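Local coordinates for uncharacterized protein (Aeromonas hydrophila J-1, PDB 6R1J), which is the C component, here in its soluble form, of the tripartite alpha-pore-forming toxin AHL, and probably acts with its partner components to perforate target membranes, at residues 8-13 with 46-51; 19-24 with 35-40; 42-47 with 209-214; 100-105 with 216-221. The protein carries 3 engineered substitutions. All coordinates share one frame; numbering follows the deposited sequence.

Contact 1: 8-13 with 46-51; sequences QSIANM and PQVQTM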
loop_
_atom_site.group_PDB
_atom_site.type_symbol
_atom_site.label_atom_id
_atom_site.label_comp_id
_atom_site.label_asym_id
_atom_site.label_seq_id
_atom_site.Cartn_x
_atom_site.Cartn_y
_atom_site.Cartn_z
ATOM N N GLN A 8 -21.437 2.349 -13.742
ATOM C CA GLN A 8 -20.187 1.691 -13.316
ATOM C C GLN A 8 -20.009 1.819 -11.805
ATOM O O GLN A 8 -19.625 0.830 -11.187
ATOM C CB GLN A 8 -18.993 2.294 -14.032
ATOM C CG GLN A 8 -18.888 1.817 -15.478
ATOM C CD GLN A 8 -17.576 2.240 -16.087
ATOM O OE1 GLN A 8 -16.535 2.176 -15.430
ATOM N NE2 GLN A 8 -17.615 2.646 -17.349
ATOM N N SER A 9 -20.205 3.023 -11.293
ATOM C CA SER A 9 -19.996 3.363 -9.868
ATOM C C SER A 9 -20.933 2.481 -9.054
ATOM O O SER A 9 -20.491 1.856 -8.081
ATOM C CB SER A 9 -20.274 4.820 -9.613
ATOM O OG SER A 9 -19.316 5.639 -10.238
ATOM N N ILE A 10 -22.191 2.411 -9.487
ATOM C CA ILE A 10 -23.209 1.568 -8.822
ATOM C C ILE A 10 -22.751 0.117 -8.809
ATOM O O ILE A 10 -22.736 -0.470 -7.721
ATOM C CB ILE A 10 -24.589 1.788 -9.446
ATOM C CG1 ILE A 10 -25.129 3.159 -9.059
ATOM C CG2 ILE A 10 -25.521 0.676 -9.037
ATOM C CD1 ILE A 10 -26.366 3.577 -9.824
ATOM N N ALA A 11 -22.335 -0.435 -9.951
ATOM C CA ALA A 11 -21.942 -1.850 -10.066
ATOM C C ALA A 11 -20.742 -2.130 -9.155
ATOM O O ALA A 11 -20.756 -3.151 -8.432
ATOM C CB ALA A 11 -21.651 -2.184 -11.509
ATOM N N ASN A 12 -19.755 -1.245 -9.175
ATOM C CA ASN A 12 -18.511 -1.372 -8.383
ATOM C C ASN A 12 -18.852 -1.299 -6.889
ATOM O O ASN A 12 -18.279 -2.081 -6.127
ATOM C CB ASN A 12 -17.483 -0.326 -8.807
ATOM C CG ASN A 12 -16.988 -0.559 -10.222
ATOM O OD1 ASN A 12 -16.994 -1.693 -10.670
ATOM N ND2 ASN A 12 -16.590 0.495 -10.916
ATOM N N MET A 13 -19.711 -0.375 -6.501
ATOM C CA MET A 13 -20.176 -0.235 -5.100
ATOM C C MET A 13 -20.893 -1.517 -4.664
ATOM O O MET A 13 -20.610 -1.968 -3.558
ATOM C CB MET A 13 -21.088 0.965 -4.946
ATOM C CG MET A 13 -20.324 2.268 -4.961
ATOM S SD MET A 13 -21.400 3.716 -5.049
ATOM C CE MET A 13 -21.910 3.854 -3.344
ATOM N N PRO A 46 -30.952 2.396 -5.620
ATOM C CA PRO A 46 -32.220 2.469 -6.362
ATOM C C PRO A 46 -32.741 3.908 -6.543
ATOM O O PRO A 46 -33.219 4.225 -7.616
ATOM C CB PRO A 46 -33.166 1.576 -5.530
ATOM C CG PRO A 46 -32.216 0.574 -4.898
ATOM C CD PRO A 46 -31.028 1.435 -4.508
ATOM N N GLN A 47 -32.628 4.781 -5.534
ATOM C CA GLN A 47 -33.045 6.194 -5.638
ATOM C C GLN A 47 -32.131 6.913 -6.635
ATOM O O GLN A 47 -32.637 7.799 -7.375
ATOM C CB GLN A 47 -33.042 6.939 -4.300
ATOM C CG GLN A 47 -34.076 6.432 -3.299
ATOM C CD GLN A 47 -33.853 7.028 -1.925
ATOM O OE1 GLN A 47 -32.734 7.336 -1.525
ATOM N NE2 GLN A 47 -34.922 7.169 -1.165
ATOM N N VAL A 48 -30.851 6.564 -6.692
ATOM C CA VAL A 48 -29.944 7.155 -7.719
ATOM C C VAL A 48 -30.409 6.677 -9.103
ATOM O O VAL A 48 -30.393 7.495 -10.039
ATOM C CB VAL A 48 -28.455 6.846 -7.488
ATOM C CG1 VAL A 48 -27.612 7.332 -8.652
ATOM C CG2 VAL A 48 -27.959 7.426 -6.168
ATOM N N GLN A 49 -30.758 5.403 -9.260
ATOM C CA GLN A 49 -31.212 4.899 -10.590
ATOM C C GLN A 49 -32.531 5.603 -10.981
ATOM O O GLN A 49 -32.651 6.010 -12.117
ATOM C CB GLN A 49 -31.312 3.382 -10.584
ATOM C CG GLN A 49 -29.949 2.704 -10.479
ATOM C CD GLN A 49 -30.050 1.291 -9.977
ATOM O OE1 GLN A 49 -30.883 0.997 -9.113
ATOM N NE2 GLN A 49 -29.200 0.417 -10.509
ATOM N N THR A 50 -33.458 5.819 -10.048
ATOM C CA THR A 50 -34.713 6.555 -10.297
ATOM C C THR A 50 -34.374 7.985 -10.745
ATOM O O THR A 50 -34.939 8.454 -11.752
ATOM C CB THR A 50 -35.644 6.500 -9.074
ATOM O OG1 THR A 50 -36.049 5.140 -8.978
ATOM C CG2 THR A 50 -36.869 7.383 -9.178
ATOM N N MET A 51 -33.445 8.641 -10.064
ATOM C CA MET A 51 -33.071 10.032 -10.366
ATOM C C MET A 51 -32.541 10.107 -11.793
ATOM O O MET A 51 -32.926 11.052 -12.510
ATOM C CB MET A 51 -32.023 10.569 -9.403
ATOM C CG MET A 51 -31.487 11.885 -9.841
ATOM S SD MET A 51 -29.792 12.176 -9.385
ATOM C CE MET A 51 -28.995 11.086 -10.558
#
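The 2.8 Å hydrogen bond from M13 N to S9 O closes the helical turn that carries I10, and this turn presents I10 to V48 and Q49 on the facing helix. The contact itself is small and made mostly of carbon. I10 points toward residues 46-51, and its extended outer chain (CG1 beside the backbone N, chi1 -72°, then chi2 169°) sends CD1 forward as the leading atom. CD1 touches two side chains at once: Q49 CG at 3.7 Å and V48 CG1 at 4.1 Å. Its fellow methyl, I10 CG2, lies 4.0 Å from Q49 NE2, so the glutamine is met both on its aliphatic stem and at its amide. I10 CA and V48 CA are 8.8 Å apart, and the two side chains, running antiparallel alongside one another, span the gap. Q49 suits the margin because its methylene groups can lie against isoleucine while the residue as a whole remains partly exposed. The other sides of the two segments serve further partners. M13 packs on helix 163-236, and M51 on helix 78-157. Q8 hydrogen-bonds through OE1 to N188 and through NE2 to G185 of the second subunit, placing helix 5-21 near the interface. With I10 also resting on L45, the contact is one rung of an antiparallel alpha-alpha hairpin, consistent with the elongated helical bundles of ClyA-type alpha-pore-forming toxins.

Contact 2: 19-24 with 35-40; sequences TIQSFS and QNVGEV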
loop_
_atom_site.group_PDB
_atom_site.type_symbol
_atom_site.label_atom_id
_atom_site.label_comp_id
_atom_site.label_asym_id
_atom_site.label_seq_id
_atom_site.Cartn_x
_atom_site.Cartn_y
_atom_site.Cartn_z
ATOM N N THR A 19 -18.172 -7.798 -0.643
ATOM C CA THR A 19 -16.873 -8.111 -0.033
ATOM C C THR A 19 -16.822 -7.532 1.396
ATOM O O THR A 19 -16.318 -8.245 2.299
ATOM C CB THR A 19 -15.738 -7.658 -0.948
ATOM O OG1 THR A 19 -15.935 -8.363 -2.170
ATOM C CG2 THR A 19 -14.388 -8.024 -0.387
ATOM N N ILE A 20 -17.317 -6.317 1.588
ATOM C CA ILE A 20 -17.334 -5.670 2.926
ATOM C C ILE A 20 -18.171 -6.515 3.891
ATOM O O ILE A 20 -17.743 -6.667 5.046
ATOM C CB ILE A 20 -17.820 -4.226 2.818
ATOM C CG1 ILE A 20 -16.748 -3.347 2.159
ATOM C CG2 ILE A 20 -18.201 -3.711 4.192
ATOM C CD1 ILE A 20 -17.201 -1.965 1.809
ATOM N N GLN A 21 -19.258 -7.132 3.428
ATOM C CA GLN A 21 -20.121 -7.921 4.349
ATOM C C GLN A 21 -19.442 -9.242 4.743
ATOM O O GLN A 21 -19.856 -9.784 5.755
ATOM C CB GLN A 21 -21.499 -8.201 3.758
ATOM C CG GLN A 21 -22.280 -6.942 3.429
ATOM C CD GLN A 21 -22.541 -6.005 4.583
ATOM O OE1 GLN A 21 -22.283 -6.318 5.748
ATOM N NE2 GLN A 21 -23.017 -4.809 4.258
ATOM N N SER A 22 -18.430 -9.728 4.013
ATOM C CA SER A 22 -17.812 -11.041 4.228
ATOM C C SER A 22 -16.910 -11.017 5.465
ATOM O O SER A 22 -16.524 -12.086 5.878
ATOM C CB SER A 22 -17.072 -11.529 2.991
ATOM O OG SER A 22 -15.834 -10.871 2.856
ATOM N N PHE A 23 -16.562 -9.843 5.982
ATOM C CA PHE A 23 -15.620 -9.684 7.103
ATOM C C PHE A 23 -16.355 -9.870 8.433
ATOM O O PHE A 23 -17.430 -9.310 8.618
ATOM C CB PHE A 23 -14.924 -8.325 7.036
ATOM C CG PHE A 23 -13.810 -8.232 6.005
ATOM C CD1 PHE A 23 -14.086 -7.915 4.680
ATOM C CD2 PHE A 23 -12.490 -8.471 6.360
ATOM C CE1 PHE A 23 -13.056 -7.805 3.751
ATOM C CE2 PHE A 23 -11.467 -8.406 5.418
ATOM C CZ PHE A 23 -11.749 -8.051 4.119
ATOM N N SER A 24 -15.776 -10.671 9.321
ATOM C CA SER A 24 -16.311 -10.883 10.687
ATOM C C SER A 24 -15.218 -10.602 11.722
ATOM O O SER A 24 -13.990 -10.529 11.379
ATOM C CB SER A 24 -16.898 -12.264 10.794
ATOM O OG SER A 24 -15.906 -13.257 10.565
ATOM N N GLN A 35 -23.098 -1.725 8.064
ATOM C CA GLN A 35 -24.544 -1.387 8.115
ATOM C C GLN A 35 -24.826 -0.268 7.101
ATOM O O GLN A 35 -25.837 -0.326 6.439
ATOM C CB GLN A 35 -24.937 -0.987 9.532
ATOM C CG GLN A 35 -24.911 -2.184 10.474
ATOM C CD GLN A 35 -26.033 -3.133 10.138
ATOM O OE1 GLN A 35 -27.189 -2.716 10.000
ATOM N NE2 GLN A 35 -25.676 -4.396 9.978
ATOM N N ASN A 36 -24.007 0.774 7.103
ATOM C CA ASN A 36 -24.113 1.935 6.188
ATOM C C ASN A 36 -24.118 1.442 4.733
ATOM O O ASN A 36 -25.054 1.771 4.017
ATOM C CB ASN A 36 -22.963 2.902 6.467
ATOM C CG ASN A 36 -23.022 4.187 5.682
ATOM O OD1 ASN A 36 -23.844 4.325 4.780
ATOM N ND2 ASN A 36 -22.207 5.153 6.088
ATOM N N VAL A 37 -23.111 0.678 4.309
ATOM C CA VAL A 37 -23.018 0.253 2.882
ATOM C C VAL A 37 -24.201 -0.654 2.547
ATOM O O VAL A 37 -24.668 -0.618 1.399
ATOM C CB VAL A 37 -21.681 -0.398 2.513
ATOM C CG1 VAL A 37 -20.562 0.602 2.716
ATOM C CG2 VAL A 37 -21.396 -1.712 3.190
ATOM N N GLY A 38 -24.630 -1.497 3.474
ATOM C CA GLY A 38 -25.834 -2.308 3.248
ATOM C C GLY A 38 -27.027 -1.435 2.898
ATOM O O GLY A 38 -27.743 -1.786 1.930
ATOM N N GLU A 39 -27.237 -0.358 3.657
ATOM C CA GLU A 39 -28.351 0.607 3.458
ATOM C C GLU A 39 -28.141 1.376 2.146
ATOM O O GLU A 39 -29.121 1.738 1.516
ATOM C CB GLU A 39 -28.430 1.626 4.595
ATOM C CG GLU A 39 -28.825 1.050 5.946
ATOM C CD GLU A 39 -28.463 1.944 7.132
ATOM O OE1 GLU A 39 -27.802 3.010 6.935
ATOM O OE2 GLU A 39 -28.827 1.579 8.276
ATOM N N VAL A 40 -26.903 1.702 1.785
ATOM C CA VAL A 40 -26.619 2.429 0.510
ATOM C C VAL A 40 -27.037 1.539 -0.656
ATOM O O VAL A 40 -27.702 2.041 -1.549
ATOM C CB VAL A 40 -25.141 2.845 0.403
ATOM C CG1 VAL A 40 -24.782 3.331 -0.978
ATOM C CG2 VAL A 40 -24.843 3.942 1.390
#
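This is a helix-helix contact near the closed end of an alpha-alpha hairpin, where helix 5-21 is finishing and the chain, after a short connection, has turned back into helix 28-70. I20, on the outgoing helix, points toward its partner and sets its CG2 methyl 3.9 Å from V37 CG2, a meeting of two branched aliphatic groups on the buried side, where F207 of helix 163-236 covers both residues. With V37 CG1 beside the backbone N (chi1 -62°), CG2 falls between the N and the carbonyl carbon, and from there it also meets the amide of Q21, with NE2 at 3.7 Å. Q21 gets there by bending at chi2 (-59°), which folds its amide over toward the other helix. The same NE2 comes within 3.8 Å of G38 N; G38 offers bare backbone, so the amide can come in close. What fixes this amide is polar: NE2 donates to Q34 O, just ahead of the segment, and to E17 OE2, so the nitrogen beside V37 CG2 has two acceptors. The Q21 side chain also lies about 4 Å from a bound sodium ion. Just after Q21, S22 is at the subunit interface, where its OG is hydrogen-bonded to T19 OG1 of the second subunit. Within the chain itself, T19 O accepts two bonds from one residue, S22 N at 3.1 Å and S22 OG at 2.7 Å, the hydroxyl approaching in the carbonyl plane on a lone pair, with a C=O...OG angle of 140°.

Contact 3: 42-47 with 209-214; sequences AALLPQ and QQFGSL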
loop_
_atom_site.group_PDB
_atom_site.type_symbol
_atom_site.label_atom_id
_atom_site.label_comp_id
_atom_site.label_asym_id
_atom_site.label_seq_id
_atom_site.Cartn_x
_atom_site.Cartn_y
_atom_site.Cartn_z
ATOM N N ALA A 42 -29.094 -1.152 -0.629
ATOM C CA ALA A 42 -30.537 -1.487 -0.526
ATOM C C ALA A 42 -31.431 -0.296 -0.899
ATOM O O ALA A 42 -32.348 -0.489 -1.669
ATOM C CB ALA A 42 -30.884 -1.943 0.873
ATOM N N ALA A 43 -31.205 0.880 -0.324
ATOM C CA ALA A 43 -32.133 2.025 -0.397
ATOM C C ALA A 43 -31.619 3.156 -1.312
ATOM O O ALA A 43 -32.392 3.602 -2.159
ATOM C CB ALA A 43 -32.388 2.508 1.009
ATOM N N LEU A 44 -30.345 3.563 -1.235
ATOM C CA LEU A 44 -29.913 4.802 -1.934
ATOM C C LEU A 44 -29.593 4.509 -3.417
ATOM O O LEU A 44 -30.045 5.321 -4.253
ATOM C CB LEU A 44 -28.744 5.446 -1.183
ATOM C CG LEU A 44 -28.073 6.642 -1.873
ATOM C CD1 LEU A 44 -29.005 7.831 -1.976
ATOM C CD2 LEU A 44 -26.789 7.036 -1.140
ATOM N N LEU A 45 -28.959 3.391 -3.770
ATOM C CA LEU A 45 -28.585 3.178 -5.196
ATOM C C LEU A 45 -29.848 3.045 -6.055
ATOM O O LEU A 45 -29.855 3.577 -7.154
ATOM C CB LEU A 45 -27.581 2.046 -5.350
ATOM C CG LEU A 45 -26.250 2.278 -4.631
ATOM C CD1 LEU A 45 -25.278 1.175 -4.955
ATOM C CD2 LEU A 45 -25.653 3.644 -4.941
ATOM N N PRO A 46 -30.952 2.396 -5.620
ATOM C CA PRO A 46 -32.220 2.469 -6.362
ATOM C C PRO A 46 -32.741 3.908 -6.543
ATOM O O PRO A 46 -33.219 4.225 -7.616
ATOM C CB PRO A 46 -33.166 1.576 -5.530
ATOM C CG PRO A 46 -32.216 0.574 -4.898
ATOM C CD PRO A 46 -31.028 1.435 -4.508
ATOM N N GLN A 47 -32.628 4.781 -5.534
ATOM C CA GLN A 47 -33.045 6.194 -5.638
ATOM C C GLN A 47 -32.131 6.913 -6.635
ATOM O O GLN A 47 -32.637 7.799 -7.375
ATOM C CB GLN A 47 -33.042 6.939 -4.300
ATOM C CG GLN A 47 -34.076 6.432 -3.299
ATOM C CD GLN A 47 -33.853 7.028 -1.925
ATOM O OE1 GLN A 47 -32.734 7.336 -1.525
ATOM N NE2 GLN A 47 -34.922 7.169 -1.165
ATOM N N GLN A 209 -14.171 5.496 -2.727
ATOM C CA GLN A 209 -13.674 6.072 -4.012
ATOM C C GLN A 209 -14.805 5.965 -5.068
ATOM O O GLN A 209 -15.097 6.961 -5.694
ATOM C CB GLN A 209 -12.364 5.379 -4.412
ATOM C CG GLN A 209 -11.681 5.923 -5.683
ATOM C CD GLN A 209 -12.258 5.321 -6.957
ATOM O OE1 GLN A 209 -12.581 4.139 -7.031
ATOM N NE2 GLN A 209 -12.450 6.160 -7.960
ATOM N N GLN A 210 -15.416 4.801 -5.258
ATOM C CA GLN A 210 -16.536 4.613 -6.216
ATOM C C GLN A 210 -17.717 5.492 -5.802
ATOM O O GLN A 210 -18.339 6.161 -6.670
ATOM C CB GLN A 210 -16.913 3.142 -6.288
ATOM C CG GLN A 210 -15.784 2.266 -6.801
ATOM C CD GLN A 210 -15.565 2.401 -8.294
ATOM O OE1 GLN A 210 -16.481 2.796 -9.019
ATOM N NE2 GLN A 210 -14.352 2.080 -8.727
ATOM N N PHE A 211 -18.021 5.560 -4.508
ATOM C CA PHE A 211 -19.123 6.424 -4.025
ATOM C C PHE A 211 -18.785 7.866 -4.415
ATOM O O PHE A 211 -19.668 8.653 -4.813
ATOM C CB PHE A 211 -19.294 6.296 -2.503
ATOM C CG PHE A 211 -20.665 6.579 -1.953
ATOM C CD1 PHE A 211 -21.660 7.195 -2.699
ATOM C CD2 PHE A 211 -20.960 6.234 -0.640
ATOM C CE1 PHE A 211 -22.943 7.380 -2.182
ATOM C CE2 PHE A 211 -22.214 6.497 -0.095
ATOM C CZ PHE A 211 -23.207 7.059 -0.865
ATOM N N GLY A 212 -17.529 8.275 -4.211
ATOM C CA GLY A 212 -17.099 9.646 -4.562
ATOM C C GLY A 212 -17.328 9.929 -6.057
ATOM O O GLY A 212 -17.686 11.065 -6.418
ATOM N N SER A 213 -17.064 8.957 -6.929
ATOM C CA SER A 213 -17.268 9.136 -8.390
ATOM C C SER A 213 -18.764 9.336 -8.642
ATOM O O SER A 213 -19.138 10.201 -9.447
ATOM C CB SER A 213 -16.715 7.986 -9.158
ATOM O OG SER A 213 -15.304 8.014 -9.082
ATOM N N LEU A 214 -19.603 8.569 -7.954
ATOM C CA LEU A 214 -21.075 8.734 -8.051
ATOM C C LEU A 214 -21.484 10.139 -7.595
ATOM O O LEU A 214 -22.250 10.818 -8.330
ATOM C CB LEU A 214 -21.763 7.612 -7.274
ATOM C CG LEU A 214 -23.299 7.635 -7.259
ATOM C CD1 LEU A 214 -23.842 6.220 -7.039
ATOM C CD2 LEU A 214 -23.837 8.567 -6.186
#
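L44 and F211 form the tighter half of this contact, with L45 and L214 completing its buried side. L44 CD2 comes to the edge of the phenyl ring, near its plane, 3.6 Å from F211 CZ and 4.0 Å from F211 CE1. The leucine comes in roughly perpendicular to the phenylalanine side chain. The CB of F211 points across the line to the partner helix, and the ring reaches it with CG roughly anti to the backbone N (chi1 -153°). A large flat ring suits this spot because M13, V40, S106 and N110 surround it as well. The next residue, L45, meets L214, one turn on from F211: L45 CD2 to L214 CD1, 3.8 Å. The opposite face of 42-47 is loose by comparison: A42, A43, P46 and Q47 are exposed and touch nothing of 209-214. The helix is also irregular here: the turn at 42-44 is widened to a pi type, with a probable hydrogen bond of 2.9 Å from L45 N to V40 O, and P46, lacking an N-H, starts a kink. Leucines facing an aromatic of another long helix here form part of the core of this all-alpha bundle.

Contact 4: 100-105 with 216-221; sequences AQTLTA and DRVSKV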
loop_
_atom_site.group_PDB
_atom_site.type_symbol
_atom_site.label_atom_id
_atom_site.label_comp_id
_atom_site.label_asym_id
_atom_site.label_seq_id
_atom_site.Cartn_x
_atom_site.Cartn_y
_atom_site.Cartn_z
ATOM N N ALA A 100 -30.677 17.383 -5.834
ATOM C CA ALA A 100 -30.126 17.959 -4.579
ATOM C C ALA A 100 -30.311 16.957 -3.413
ATOM O O ALA A 100 -29.360 16.739 -2.619
ATOM C CB ALA A 100 -30.786 19.304 -4.295
ATOM N N GLN A 101 -31.483 16.351 -3.305
ATOM C CA GLN A 101 -31.808 15.337 -2.264
ATOM C C GLN A 101 -30.911 14.119 -2.416
ATOM O O GLN A 101 -30.388 13.591 -1.392
ATOM C CB GLN A 101 -33.271 14.910 -2.384
ATOM C CG GLN A 101 -34.202 16.037 -1.988
ATOM C CD GLN A 101 -35.666 15.693 -2.118
ATOM O OE1 GLN A 101 -36.058 14.719 -2.773
ATOM N NE2 GLN A 101 -36.482 16.518 -1.478
ATOM N N THR A 102 -30.751 13.653 -3.653
ATOM C CA THR A 102 -29.904 12.494 -3.939
ATOM C C THR A 102 -28.467 12.835 -3.545
ATOM O O THR A 102 -27.804 11.960 -2.969
ATOM C CB THR A 102 -29.980 12.073 -5.409
ATOM O OG1 THR A 102 -31.356 11.846 -5.716
ATOM C CG2 THR A 102 -29.168 10.827 -5.681
ATOM N N LEU A 103 -28.010 14.051 -3.841
ATOM C CA LEU A 103 -26.621 14.419 -3.524
ATOM C C LEU A 103 -26.480 14.447 -1.994
ATOM O O LEU A 103 -25.485 13.941 -1.476
ATOM C CB LEU A 103 -26.311 15.777 -4.133
ATOM C CG LEU A 103 -24.902 16.302 -3.887
ATOM C CD1 LEU A 103 -23.849 15.356 -4.423
ATOM C CD2 LEU A 103 -24.724 17.687 -4.473
ATOM N N THR A 104 -27.422 15.076 -1.302
ATOM C CA THR A 104 -27.382 15.196 0.185
ATOM C C THR A 104 -27.318 13.796 0.808
ATOM O O THR A 104 -26.411 13.578 1.599
ATOM C CB THR A 104 -28.572 16.006 0.723
ATOM O OG1 THR A 104 -28.414 17.321 0.215
ATOM C CG2 THR A 104 -28.612 16.067 2.235
ATOM N N ALA A 105 -28.237 12.887 0.474
ATOM C CA ALA A 105 -28.234 11.511 1.030
ATOM C C ALA A 105 -26.874 10.850 0.753
ATOM O O ALA A 105 -26.293 10.202 1.663
ATOM C CB ALA A 105 -29.379 10.693 0.493
ATOM N N ASP A 216 -19.678 12.955 -7.369
ATOM C CA ASP A 216 -19.181 13.999 -8.296
ATOM C C ASP A 216 -20.109 14.073 -9.538
ATOM O O ASP A 216 -20.370 15.157 -9.991
ATOM C CB ASP A 216 -17.726 13.757 -8.700
ATOM C CG ASP A 216 -16.703 13.886 -7.573
ATOM O OD1 ASP A 216 -17.045 14.463 -6.491
ATOM O OD2 ASP A 216 -15.605 13.360 -7.765
ATOM N N ARG A 217 -20.635 12.958 -10.001
ATOM C CA ARG A 217 -21.488 12.938 -11.224
ATOM C C ARG A 217 -22.881 13.442 -10.864
ATOM O O ARG A 217 -23.439 14.210 -11.636
ATOM C CB ARG A 217 -21.580 11.537 -11.831
ATOM C CG ARG A 217 -22.434 11.474 -13.093
ATOM C CD ARG A 217 -22.093 12.559 -14.117
ATOM N NE ARG A 217 -20.691 12.517 -14.530
ATOM C CZ ARG A 217 -20.204 11.896 -15.630
ATOM N NH1 ARG A 217 -18.913 11.938 -15.888
ATOM N NH2 ARG A 217 -20.996 11.281 -16.491
ATOM N N VAL A 218 -23.406 13.077 -9.684
ATOM C CA VAL A 218 -24.704 13.635 -9.240
ATOM C C VAL A 218 -24.545 15.137 -9.099
ATOM O O VAL A 218 -25.440 15.916 -9.513
ATOM C CB VAL A 218 -25.210 12.992 -7.945
ATOM C CG1 VAL A 218 -26.429 13.723 -7.447
ATOM C CG2 VAL A 218 -25.524 11.526 -8.156
ATOM N N SER A 219 -23.424 15.573 -8.535
ATOM C CA SER A 219 -23.191 17.007 -8.325
ATOM C C SER A 219 -23.075 17.693 -9.706
ATOM O O SER A 219 -23.638 18.795 -9.884
ATOM C CB SER A 219 -21.976 17.244 -7.449
ATOM O OG SER A 219 -21.649 18.605 -7.451
ATOM N N LYS A 220 -22.414 17.052 -10.670
ATOM C CA LYS A 220 -22.247 17.644 -12.039
ATOM C C LYS A 220 -23.639 17.792 -12.652
ATOM O O LYS A 220 -23.958 18.862 -13.131
ATOM C CB LYS A 220 -21.279 16.786 -12.864
ATOM C CG LYS A 220 -20.916 17.409 -14.207
ATOM C CD LYS A 220 -19.872 16.662 -15.011
ATOM C CE LYS A 220 -19.373 17.515 -16.180
ATOM N NZ LYS A 220 -20.491 18.075 -16.998
ATOM N N VAL A 221 -24.507 16.799 -12.472
ATOM C CA VAL A 221 -25.895 16.832 -13.007
ATOM C C VAL A 221 -26.647 18.029 -12.403
ATOM O O VAL A 221 -27.309 18.768 -13.157
ATOM C CB VAL A 221 -26.583 15.477 -12.807
ATOM C CG1 VAL A 221 -28.085 15.583 -12.868
ATOM C CG2 VAL A 221 -26.053 14.441 -13.800
#
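T102 and L103 are the residues of 100-105 that meet V218 and S219, across two helices running nearly antiparallel (155° between their directions, axes 9.3 Å apart). Taking the first helix in order, A100 points its CB away from the partner, and its carbonyl oxygen accepts the backbone N of T104. Q101 sits on the exposed flank, where a polar chain is at home. T102 is the first to turn inward: its CG2 lies 4.4 Å from V218 CG1, a loose touch, while OG1 is satisfied by L98 O in the preceding turn, so threonine shows the interface a methyl. L103 does most of the work. Its CB meets V218 CG1 at 3.9 Å, and L103 CA lies only 6.1 Å from V218 CA, which brings the backbones close. With CG anti to the backbone N (chi1 180°), the leucine carries its two end methyls over S219, CD1 at 4.0 Å and CD2 at 4.1 Å from S219 CB. The short serine side chain suits such close approach. T104 belongs to the exposed flank, and A105 packs on L44 of helix 28-70. T102 also rests on V48 and M51 of that helix, while K220 and R217 reach from the far side of helix 163-236 to D264, a residue of the sodium site with T224. Helix 163-236 is thus flanked by helix 78-157 and helix 244-264, with helix 28-70 bordering the contact.

Contacts 1 and 3 nearly coincide, with centres 5 Å apart and P46 and Q47 in common: helix 28-70 faces helix 5-21 in one and helix 163-236 in the other. Between them N12 ND2 probably hydrogen-bonds to Q210 OE1 (3.0 Å). Contact 2, nearer the closed end of the same hairpin, is tied to contact 1 through M13 CE and V40 CG1, 3.8 Å apart. Contact 4 adds helix 78-157, its centre 12 Å from the centre of contact 1 and 10 Å from that of contact 3. The sodium ion beside Q21 in contact 2 is not the one that lies about 9 Å from the S219 side chain in contact 4.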